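Local coordinates for protein Phosphoglucosamine/phosphogalactosamine mutase (Sulfolobus tokodaii, PDB 2F7L) that interconverts the 6-phosphates and 1-phosphates of glucosamine and galactosamine, a magnesium-dependent step toward UDP-N-acetylglucosamine and UDP-N-acetylgalactosamine, at residues Ile30-Gly35 and Leu62-Glu67; Ile40-Asp45 and Ile56-Leu61. All coordinates share one frame; numbering follows the deposited sequence.

In the fold
Both interactions lie in the first alpha/beta/alpha domain of this phosphohexose mutase and involve helix 50-63, yet they use different parts of it. Interaction 1 sits at its C-terminal end, where the residues that follow the helix meet the end of helix 20-34; buried valine methyls pack mainly on glycine backbone, and some touching residues are partly exposed. Interaction 2, about 11 Å away between centres, packs the helix on strand 39-44, mainly side chain against side chain, through residues that are all buried. Neither has a hydrogen bond across its segments. The two contacts join directly: Val66 N probably bonds to Leu61 O, and Val66 CG1 lies 3.5 Å from Ile40 CG1.

Interaction 1 (Ile30-Gly35 and Leu62-Glu67); sequences IGTFFG and LSVGVE
Val64 and Val66 close on Gly31, where the last turns of helix 20-34 lie beside the exit of helix 50-63; the contact joins the ends of two helices of the first alpha/beta/alpha domain, away from the magnesium and phosphoserine sites. The tight part is centred on the glycine. Val64 CG2 comes within 3.6 Å of Gly31 CA, and Val66 CG2 meets the same atom at 3.7 Å, so two methyls share one bare patch of helix backbone. The Val64 methyl is placed between its own backbone N and carbonyl carbon (CG1 at chi1 -67°), while Val66 CG2 lies beside its backbone N. The backbones approach closely, with Gly31 CA and Val64 CA 5.9 Å apart, and Gly31 presents only backbone to the two methyls.

Toward the partly exposed side the contact thins. Thr32 crosses Val64 at about a right angle, its OG1 standing 3.8 Å from Val64 CG1. That hydroxyl is hydrogen-bonded elsewhere, to Lys28 O and Asn134 N, and therefore meets the valine as a packing neighbour. Farther on, Val66 CG2 lies 3.9 Å from Gly35 O, which accepts a hydrogen bond from Ser38 OG.

The valines are presented by a Schellman motif: Gly65, at positive phi, is its C-prime residue, with Val66 N bonded to Leu61 O and Gly65 N to Leu62 O. Gly35 likewise takes positive phi (97°) just after its own helix. With no hydrogen bond across the segments, the contact depends on apolar shape fit between valine methyls and glycine backbone.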
# COMPACT_ATOMS: atom_id res chain seq x y z
N ILE A 30 18.68 -4.19 13.28
CA ILE A 30 17.27 -4.49 13.54
C ILE A 30 17.17 -5.42 14.73
O ILE A 30 16.32 -5.23 15.60
CB ILE A 30 16.60 -5.17 12.31
CG1 ILE A 30 16.49 -4.15 11.16
CG2 ILE A 30 15.21 -5.67 12.69
CD1 ILE A 30 16.19 -4.78 9.79
N GLY A 31 18.06 -6.40 14.79
CA GLY A 31 18.04 -7.33 15.88
C GLY A 31 18.41 -6.67 17.19
O GLY A 31 17.80 -6.94 18.25
N THR A 32 19.41 -5.80 17.15
CA THR A 32 19.81 -5.12 18.36
C THR A 32 18.65 -4.24 18.82
O THR A 32 18.40 -4.11 20.01
CB THR A 32 21.06 -4.27 18.12
OG1 THR A 32 22.17 -5.13 17.83
CG2 THR A 32 21.35 -3.44 19.33
N PHE A 33 17.94 -3.66 17.86
CA PHE A 33 16.80 -2.80 18.14
C PHE A 33 15.65 -3.51 18.86
O PHE A 33 15.00 -2.95 19.75
CB PHE A 33 16.30 -2.23 16.83
CG PHE A 33 14.95 -1.60 16.92
CD1 PHE A 33 14.81 -0.33 17.48
CD2 PHE A 33 13.82 -2.26 16.43
CE1 PHE A 33 13.56 0.28 17.54
CE2 PHE A 33 12.55 -1.65 16.49
CZ PHE A 33 12.43 -0.38 17.04
N PHE A 34 15.37 -4.74 18.46
CA PHE A 34 14.29 -5.52 19.07
C PHE A 34 14.75 -6.13 20.40
O PHE A 34 13.93 -6.43 21.26
CB PHE A 34 13.83 -6.65 18.14
CG PHE A 34 12.90 -6.21 17.04
CD1 PHE A 34 11.64 -5.71 17.33
CD2 PHE A 34 13.27 -6.37 15.70
CE1 PHE A 34 10.74 -5.38 16.31
CE2 PHE A 34 12.38 -6.04 14.65
CZ PHE A 34 11.10 -5.54 14.97
N GLY A 35 16.05 -6.33 20.57
CA GLY A 35 16.53 -6.89 21.82
C GLY A 35 16.77 -8.38 21.80
O GLY A 35 16.29 -9.11 20.93
N LEU A 62 20.52 -13.94 14.39
CA LEU A 62 21.05 -14.88 15.37
C LEU A 62 22.28 -14.24 16.05
O LEU A 62 22.39 -14.23 17.27
CB LEU A 62 21.41 -16.23 14.71
CG LEU A 62 20.22 -17.03 14.13
CD1 LEU A 62 20.72 -18.22 13.35
CD2 LEU A 62 19.27 -17.48 15.23
N SER A 63 23.17 -13.66 15.26
CA SER A 63 24.37 -13.03 15.82
C SER A 63 24.03 -12.05 16.95
O SER A 63 24.87 -11.76 17.81
CB SER A 63 25.18 -12.30 14.73
OG SER A 63 24.49 -11.17 14.22
N VAL A 64 22.82 -11.54 16.96
CA VAL A 64 22.48 -10.62 18.03
C VAL A 64 21.44 -11.16 19.01
O VAL A 64 20.71 -10.40 19.68
CB VAL A 64 22.06 -9.26 17.45
CG1 VAL A 64 23.27 -8.62 16.81
CG2 VAL A 64 20.95 -9.43 16.43
N GLY A 65 21.38 -12.50 19.09
CA GLY A 65 20.48 -13.17 20.02
C GLY A 65 18.98 -13.14 19.80
O GLY A 65 18.22 -13.28 20.75
N VAL A 66 18.54 -12.96 18.57
CA VAL A 66 17.10 -12.93 18.32
C VAL A 66 16.64 -14.36 18.11
O VAL A 66 17.38 -15.17 17.57
CB VAL A 66 16.78 -12.08 17.07
CG1 VAL A 66 15.36 -12.32 16.64
CG2 VAL A 66 17.05 -10.59 17.35
N GLU A 67 15.43 -14.67 18.57
CA GLU A 67 14.89 -16.02 18.38
C GLU A 67 14.17 -15.91 17.04
O GLU A 67 13.08 -15.35 16.97
CB GLU A 67 13.89 -16.38 19.50
CG GLU A 67 13.70 -17.91 19.67
CD GLU A 67 12.32 -18.33 20.20
OE1 GLU A 67 11.99 -19.53 20.10
OE2 GLU A 67 11.57 -17.48 20.72

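Interaction 2 (Ile40-Asp45 and Ile56-Leu61); sequences ILVGRD and IVEGGL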
# COMPACT_ATOMS: atom_id res chain seq x y z
N ILE A 40 11.10 -12.92 16.46
CA ILE A 40 10.92 -12.21 15.19
C ILE A 40 10.58 -13.07 14.01
O ILE A 40 11.29 -14.01 13.69
CB ILE A 40 12.19 -11.38 14.81
CG1 ILE A 40 12.54 -10.36 15.90
CG2 ILE A 40 11.95 -10.66 13.50
CD1 ILE A 40 11.45 -9.37 16.18
N LEU A 41 9.49 -12.72 13.34
CA LEU A 41 9.05 -13.49 12.18
C LEU A 41 9.66 -12.93 10.88
O LEU A 41 9.56 -11.73 10.61
CB LEU A 41 7.52 -13.42 12.11
CG LEU A 41 6.70 -14.48 11.38
CD1 LEU A 41 5.67 -13.78 10.53
CD2 LEU A 41 7.57 -15.37 10.52
N VAL A 42 10.29 -13.79 10.09
CA VAL A 42 10.90 -13.36 8.83
C VAL A 42 10.16 -13.97 7.64
O VAL A 42 9.98 -15.18 7.58
CB VAL A 42 12.38 -13.80 8.74
CG1 VAL A 42 12.97 -13.35 7.43
CG2 VAL A 42 13.17 -13.23 9.92
N GLY A 43 9.73 -13.14 6.69
CA GLY A 43 9.01 -13.64 5.53
C GLY A 43 9.46 -12.93 4.27
O GLY A 43 10.28 -12.02 4.36
N ARG A 44 8.94 -13.31 3.10
CA ARG A 44 9.38 -12.66 1.84
C ARG A 44 8.38 -12.71 0.69
O ARG A 44 7.49 -13.55 0.65
CB ARG A 44 10.68 -13.29 1.34
CG ARG A 44 10.49 -14.63 0.63
CD ARG A 44 11.84 -15.24 0.35
NE ARG A 44 11.91 -15.81 -0.99
CZ ARG A 44 11.64 -17.08 -1.28
NH1 ARG A 44 11.28 -17.93 -0.31
NH2 ARG A 44 11.72 -17.50 -2.55
N ASP A 45 8.54 -11.79 -0.25
CA ASP A 45 7.66 -11.82 -1.39
C ASP A 45 8.38 -12.66 -2.46
O ASP A 45 9.28 -13.44 -2.15
CB ASP A 45 7.35 -10.40 -1.88
CG ASP A 45 8.52 -9.74 -2.57
OD1 ASP A 45 9.57 -10.40 -2.77
OD2 ASP A 45 8.38 -8.55 -2.92
N ILE A 56 20.64 -14.28 4.87
CA ILE A 56 21.50 -13.25 5.44
C ILE A 56 20.84 -12.63 6.68
O ILE A 56 21.49 -12.47 7.71
CB ILE A 56 21.82 -12.12 4.40
CG1 ILE A 56 22.53 -12.70 3.16
CG2 ILE A 56 22.71 -11.06 5.06
CD1 ILE A 56 23.92 -13.29 3.42
N VAL A 57 19.55 -12.31 6.57
CA VAL A 57 18.81 -11.72 7.66
C VAL A 57 18.81 -12.64 8.88
O VAL A 57 19.12 -12.21 10.00
CB VAL A 57 17.32 -11.38 7.23
CG1 VAL A 57 16.43 -11.13 8.46
CG2 VAL A 57 17.30 -10.13 6.31
N GLU A 58 18.46 -13.91 8.66
CA GLU A 58 18.42 -14.91 9.73
C GLU A 58 19.78 -15.06 10.40
O GLU A 58 19.88 -15.12 11.64
CB GLU A 58 17.94 -16.25 9.17
CG GLU A 58 16.49 -16.17 8.78
CD GLU A 58 15.95 -17.41 8.09
OE1 GLU A 58 14.72 -17.39 7.84
OE2 GLU A 58 16.70 -18.38 7.80
N GLY A 59 20.81 -15.11 9.57
CA GLY A 59 22.16 -15.20 10.10
C GLY A 59 22.43 -13.95 10.92
O GLY A 59 22.96 -14.02 12.02
N GLY A 60 22.02 -12.79 10.40
CA GLY A 60 22.23 -11.54 11.11
C GLY A 60 21.50 -11.44 12.45
O GLY A 60 22.07 -10.98 13.45
N LEU A 61 20.25 -11.87 12.48
CA LEU A 61 19.47 -11.81 13.71
C LEU A 61 19.99 -12.79 14.80
O LEU A 61 19.91 -12.51 16.00
CB LEU A 61 18.00 -12.07 13.38
CG LEU A 61 17.33 -11.03 12.46
CD1 LEU A 61 16.01 -11.58 11.87
CD2 LEU A 61 17.11 -9.73 13.25
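Val42 and Leu61 carry the packing of strand 39-44 against helix 50-63, the first strand and the helix of a beta-alpha-beta unit completed by strand 67-73 in this alpha/beta/alpha domain. The short segments run nearly antiparallel, at 166°, with their axes 10.0 Å apart at closest approach. Val42, with the largest buried area here, points at the helix and sends CG2 toward Leu61, the two side chains meeting tip to tip. CG2 is anti to the carbonyl carbon of Val42, since CG1 takes the place anti to the backbone N (chi1 180°). The same methyl also meets Val57 CG1 at 4.1 Å, but there the side chains slide past each other in opposite directions, a turn of helix from Leu61. Ile40 CG2 reaches Leu61 CD1 more loosely, at 4.5 Å.

Glu58 brings a polar end to the margin of this apolar cluster: its OE1 is 4.4 Å from Val42 CB, and it also lies close to Asp70 OD2, a like-charge proximity that might favour a proton on one of the two acids. Val68 of strand 67-73 touches Val42, Glu58 and Leu61, continuing the packing onto the next strand. The nearest approach across the contact is Val42 CG2 to Leu61 CD1, at 3.8 Å.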